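Local structure of ABC transporter (Caldanaerobius, 4G68) at residues C[209-214]-C[233-238]; C[227-232]-C[424-429]. The protein is probably the extracellular solute-binding protein of an ABC transporter, capturing sugars released during xylan utilization and handing them to the membrane permease. All blocks are in the same frame, centred on the assembly; numbering follows the deposited sequence.

Contact 1 (C[209-214]-C[233-238]); sequences MIALRE and QAFTDA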
# COMPACT_ATOMS: atom_id res chain seq x y z
N MET C 209 6.05 -8.43 -5.62
CA MET C 209 5.14 -8.84 -6.70
C MET C 209 5.75 -9.94 -7.54
O MET C 209 5.06 -10.90 -7.90
CB MET C 209 4.74 -7.71 -7.66
CG MET C 209 4.44 -8.31 -9.07
SD MET C 209 2.85 -9.19 -9.04
CE MET C 209 1.91 -7.92 -8.16
N ILE C 210 7.02 -9.75 -7.90
CA ILE C 210 7.70 -10.70 -8.74
C ILE C 210 7.81 -12.03 -8.00
O ILE C 210 7.45 -13.06 -8.60
CB ILE C 210 9.06 -10.18 -9.29
CG1 ILE C 210 8.92 -8.82 -10.03
CG2 ILE C 210 9.69 -11.29 -10.17
CD1 ILE C 210 10.26 -8.00 -10.10
N ALA C 211 8.21 -12.02 -6.71
CA ALA C 211 8.20 -13.27 -5.84
C ALA C 211 6.81 -13.92 -5.84
O ALA C 211 6.67 -15.15 -5.91
CB ALA C 211 8.68 -12.96 -4.41
N LEU C 212 5.77 -13.11 -5.81
CA LEU C 212 4.38 -13.74 -5.87
C LEU C 212 4.08 -14.40 -7.18
O LEU C 212 3.49 -15.53 -7.25
CB LEU C 212 3.33 -12.72 -5.51
CG LEU C 212 1.86 -13.01 -5.26
CD1 LEU C 212 1.15 -11.66 -5.19
CD2 LEU C 212 1.19 -13.75 -6.37
N ARG C 213 4.54 -13.77 -8.26
CA ARG C 213 4.41 -14.39 -9.56
C ARG C 213 5.29 -15.64 -9.72
O ARG C 213 4.82 -16.60 -10.32
CB ARG C 213 4.69 -13.39 -10.65
CG ARG C 213 3.63 -12.33 -10.69
CD ARG C 213 2.53 -12.73 -11.58
NE ARG C 213 1.59 -11.61 -11.83
CZ ARG C 213 0.50 -11.35 -11.10
NH1 ARG C 213 0.18 -12.14 -10.08
NH2 ARG C 213 -0.32 -10.33 -11.45
N GLU C 214 6.52 -15.63 -9.18
CA GLU C 214 7.48 -16.78 -9.34
C GLU C 214 7.10 -18.02 -8.51
O GLU C 214 7.21 -19.17 -8.97
CB GLU C 214 8.91 -16.41 -8.97
CG GLU C 214 9.63 -15.34 -9.84
CD GLU C 214 10.18 -15.88 -11.16
OE1 GLU C 214 9.58 -16.84 -11.73
OE2 GLU C 214 11.18 -15.32 -11.67
N GLN C 233 14.73 -21.12 -4.87
CA GLN C 233 14.97 -20.65 -6.25
C GLN C 233 13.96 -19.60 -6.75
O GLN C 233 14.32 -18.60 -7.45
CB GLN C 233 14.98 -21.84 -7.23
CG GLN C 233 15.60 -21.52 -8.58
CD GLN C 233 17.04 -21.08 -8.43
OE1 GLN C 233 17.42 -20.00 -8.87
NE2 GLN C 233 17.85 -21.92 -7.80
N ALA C 234 12.69 -19.83 -6.41
CA ALA C 234 11.63 -18.92 -6.83
C ALA C 234 11.96 -17.49 -6.44
O ALA C 234 11.67 -16.60 -7.22
CB ALA C 234 10.28 -19.34 -6.26
N PHE C 235 12.52 -17.30 -5.24
CA PHE C 235 12.80 -15.97 -4.63
C PHE C 235 14.11 -15.41 -5.17
O PHE C 235 14.23 -14.21 -5.38
CB PHE C 235 12.91 -16.05 -3.09
CG PHE C 235 11.59 -16.14 -2.36
CD1 PHE C 235 10.36 -16.30 -3.03
CD2 PHE C 235 11.57 -16.09 -0.96
CE1 PHE C 235 9.16 -16.38 -2.32
CE2 PHE C 235 10.35 -16.15 -0.26
CZ PHE C 235 9.16 -16.29 -0.92
N THR C 236 15.12 -16.27 -5.33
CA THR C 236 16.33 -15.87 -6.04
C THR C 236 15.93 -15.42 -7.47
O THR C 236 16.17 -14.24 -7.86
CB THR C 236 17.39 -17.00 -6.06
OG1 THR C 236 17.50 -17.56 -4.75
CG2 THR C 236 18.79 -16.46 -6.44
N ASP C 237 15.26 -16.33 -8.20
CA ASP C 237 14.71 -16.05 -9.54
C ASP C 237 13.94 -14.74 -9.61
O ASP C 237 14.04 -14.07 -10.62
CB ASP C 237 13.79 -17.15 -10.04
CG ASP C 237 14.55 -18.39 -10.58
OD1 ASP C 237 15.81 -18.38 -10.75
OD2 ASP C 237 13.83 -19.39 -10.84
N ALA C 238 13.16 -14.40 -8.57
CA ALA C 238 12.56 -13.04 -8.49
C ALA C 238 13.61 -11.90 -8.40
O ALA C 238 13.48 -10.85 -9.04
CB ALA C 238 11.53 -12.94 -7.36
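Ala211 and Ala238 lie at the heart of a close packing between two helical segments, 209-214 and 233-238, whose axes approach to 8.4 Å, with 136° between their N-to-C directions. The apolar part rests on small residues. Ala238 CB points at the opposite helix and settles against its backbone, 3.5 Å from Ala211 N; a methyl group is small enough to let the backbones come this near. Ile210 flanks it: its CG2, anti to the backbone N, meets Ala238 CB at 3.7 Å. Nearby, Ala211 CB touches Phe235 at the ring atoms CD1 and CE1, both at 4.0 Å, although the phenylalanine leaves its own backbone pointing away from helix 209-214.

Glu214 supplies the polar part. Its aliphatic root packs on the backbone, CB lying 3.3 Å from Ala234 O. With CG anti to the carbonyl carbon (chi1 -64°), a further bend at chi2 brings CD toward Asp237; the two side chains cross at about a right angle, and Glu214 OE2 is 3.6 Å from Asp237 CB. Lys241, a turn further along the second helix, forms a salt bridge with OE2 that probably eases the repulsion between the carboxylates of Glu214 and Asp237 (OE2 to OD2 4.9 Å).

Both segments belong to longer helices, 201-215 and 233-248. Helix 217-224 touches Ala234 and Phe235, helix 418-429 meets Thr236, and the loop carrying Phe302 and Pro303 accepts bonds from Arg213.

Contact 2 (C[227-232]-C[424-429]); sequences KASFDN and QMQQKI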
# COMPACT_ATOMS: atom_id res chain seq x y z
N LYS C 227 7.81 -21.08 7.88
CA LYS C 227 7.48 -22.48 7.52
C LYS C 227 8.32 -22.97 6.33
O LYS C 227 8.37 -24.17 6.05
CB LYS C 227 5.99 -22.63 7.17
CG LYS C 227 5.03 -22.36 8.31
CD LYS C 227 4.96 -23.60 9.21
CE LYS C 227 3.94 -23.40 10.33
NZ LYS C 227 2.56 -23.91 10.06
N ALA C 228 8.94 -22.04 5.63
CA ALA C 228 9.84 -22.32 4.51
C ALA C 228 11.07 -21.39 4.61
O ALA C 228 11.06 -20.38 5.31
CB ALA C 228 9.12 -22.12 3.16
N SER C 229 12.14 -21.77 3.92
CA SER C 229 13.31 -20.91 3.84
C SER C 229 13.12 -19.86 2.72
O SER C 229 12.54 -20.16 1.67
CB SER C 229 14.55 -21.76 3.55
OG SER C 229 15.66 -20.93 3.32
N PHE C 230 13.63 -18.66 2.96
CA PHE C 230 13.77 -17.60 1.94
C PHE C 230 14.79 -17.94 0.83
O PHE C 230 14.75 -17.40 -0.30
CB PHE C 230 14.21 -16.29 2.58
CG PHE C 230 13.13 -15.60 3.36
CD1 PHE C 230 12.15 -14.87 2.71
CD2 PHE C 230 13.13 -15.67 4.76
CE1 PHE C 230 11.17 -14.21 3.46
CE2 PHE C 230 12.15 -15.02 5.51
CZ PHE C 230 11.16 -14.29 4.85
N ASP C 231 15.75 -18.78 1.18
CA ASP C 231 16.77 -19.20 0.21
C ASP C 231 16.16 -20.33 -0.64
O ASP C 231 16.40 -21.51 -0.40
CB ASP C 231 18.06 -19.64 0.93
CG ASP C 231 19.26 -19.75 -0.01
OD1 ASP C 231 19.13 -19.40 -1.21
OD2 ASP C 231 20.35 -20.19 0.43
N ASN C 232 15.32 -19.94 -1.59
CA ASN C 232 14.58 -20.85 -2.44
C ASN C 232 14.67 -20.27 -3.86
O ASN C 232 14.66 -19.06 -4.03
CB ASN C 232 13.13 -20.90 -1.94
CG ASN C 232 12.20 -21.69 -2.84
OD1 ASN C 232 11.97 -21.31 -4.02
ND2 ASN C 232 11.63 -22.78 -2.31
N GLN C 424 21.23 -14.16 2.60
CA GLN C 424 21.13 -13.15 3.62
C GLN C 424 19.70 -12.93 4.13
O GLN C 424 19.52 -12.51 5.27
CB GLN C 424 21.77 -11.84 3.17
CG GLN C 424 23.29 -11.92 3.07
CD GLN C 424 23.95 -10.60 2.74
OE1 GLN C 424 23.65 -9.57 3.35
NE2 GLN C 424 24.85 -10.63 1.78
N MET C 425 18.68 -13.20 3.31
CA MET C 425 17.27 -13.05 3.76
C MET C 425 17.01 -14.14 4.79
O MET C 425 16.49 -13.87 5.88
CB MET C 425 16.27 -13.12 2.59
CG MET C 425 16.09 -11.80 1.83
SD MET C 425 15.18 -10.53 2.74
CE MET C 425 13.63 -11.42 2.82
N GLN C 426 17.45 -15.36 4.47
CA GLN C 426 17.24 -16.49 5.36
C GLN C 426 18.05 -16.42 6.67
O GLN C 426 17.50 -16.71 7.75
CB GLN C 426 17.46 -17.80 4.62
CG GLN C 426 17.38 -19.04 5.49
CD GLN C 426 15.96 -19.39 5.91
OE1 GLN C 426 14.95 -18.81 5.44
NE2 GLN C 426 15.87 -20.41 6.77
N GLN C 427 19.32 -16.03 6.58
CA GLN C 427 20.18 -15.88 7.77
C GLN C 427 19.74 -14.75 8.71
O GLN C 427 19.73 -14.92 9.95
CB GLN C 427 21.65 -15.71 7.36
CG GLN C 427 22.55 -15.22 8.51
CD GLN C 427 22.96 -16.31 9.49
OE1 GLN C 427 22.32 -17.36 9.62
NE2 GLN C 427 24.06 -16.06 10.19
N LYS C 428 19.38 -13.60 8.14
CA LYS C 428 19.10 -12.41 8.95
C LYS C 428 17.69 -12.39 9.55
O LYS C 428 17.47 -11.81 10.63
CB LYS C 428 19.36 -11.14 8.16
CG LYS C 428 20.82 -10.79 8.00
CD LYS C 428 20.96 -9.91 6.77
CE LYS C 428 22.39 -9.45 6.56
NZ LYS C 428 22.49 -8.30 7.46
N ILE C 429 16.75 -13.02 8.86
CA ILE C 429 15.35 -13.15 9.33
C ILE C 429 15.06 -14.46 10.09
O ILE C 429 14.37 -14.46 11.13
CB ILE C 429 14.34 -13.00 8.14
CG1 ILE C 429 14.50 -11.61 7.53
CG2 ILE C 429 12.89 -13.23 8.59
CD1 ILE C 429 13.85 -11.45 6.16
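An ST turn in the loop leading to helix 233-248 faces the last turns of helix 418-429, with Phe230 and Gln426 carrying the contact. Within the turn, Ser229 OG accepts a bond from Asp231 N, a role suited to a short hydroxyl side chain. Between these two residues, Phe230 N donates to Gln426 OE1 at 2.8 Å, with an N-H...O angle of 153° and the donor above the plane of the amide. Gln426 reaches it with CG anti to its backbone N (chi1 175°) and the chain bent at chi2, its amide pressed tightly against Ser229 OG.

The Phe230 ring crosses to the helix on the apolar side. Met425 CE lies over one face, 4.0 Å from the ring centroid, as a CH-pi contact offset toward the rim; the flexible methionine bends at chi2 and chi3 (-65°), the last of which carries CE to the ring. Ile429, one turn later, crosses Phe230 at about a right angle and meets the ring with its CG2 branch, 3.6 Å from Phe230 CE2, and with CD1 over the face.

OE1 also accepts a bond from Asn430 ND2, so a single amide oxygen ties the loop to the last modelled residue. An alanine in place of Gln426 would probably leave Phe230 N and Asn430 ND2 without their shared acceptor and the serine turn less firmly held to the helix. The hydrogen bond thus fixes the direction of the loop, while the buried ring supplies apolar packing against Met425 and Ile429.

Overall arrangement
The centres of contacts 1 and 2 lie 13 Å apart, on the same side of the chain's centre, and the two touch where Phe235 CD2 packs on Phe230 O at 3.5 Å. Along the chain their segments interleave: 209-214, 227-232, 233-238 and 424-429. Loop 227-232 runs directly into helix 233-248, and Asn232 caps that helix through a bond from Ala234 N, while Thr236 OG1 bonds to Ser422 of helix 418-429. Helix 233-248 packs on helix 201-215 in contact 1, and the loop before it receives the C-terminal helix in contact 2. Contact 2 thus brings the last helix, 418-429, back against a region some 190 residues earlier, which contact 1 holds to helix 201-215.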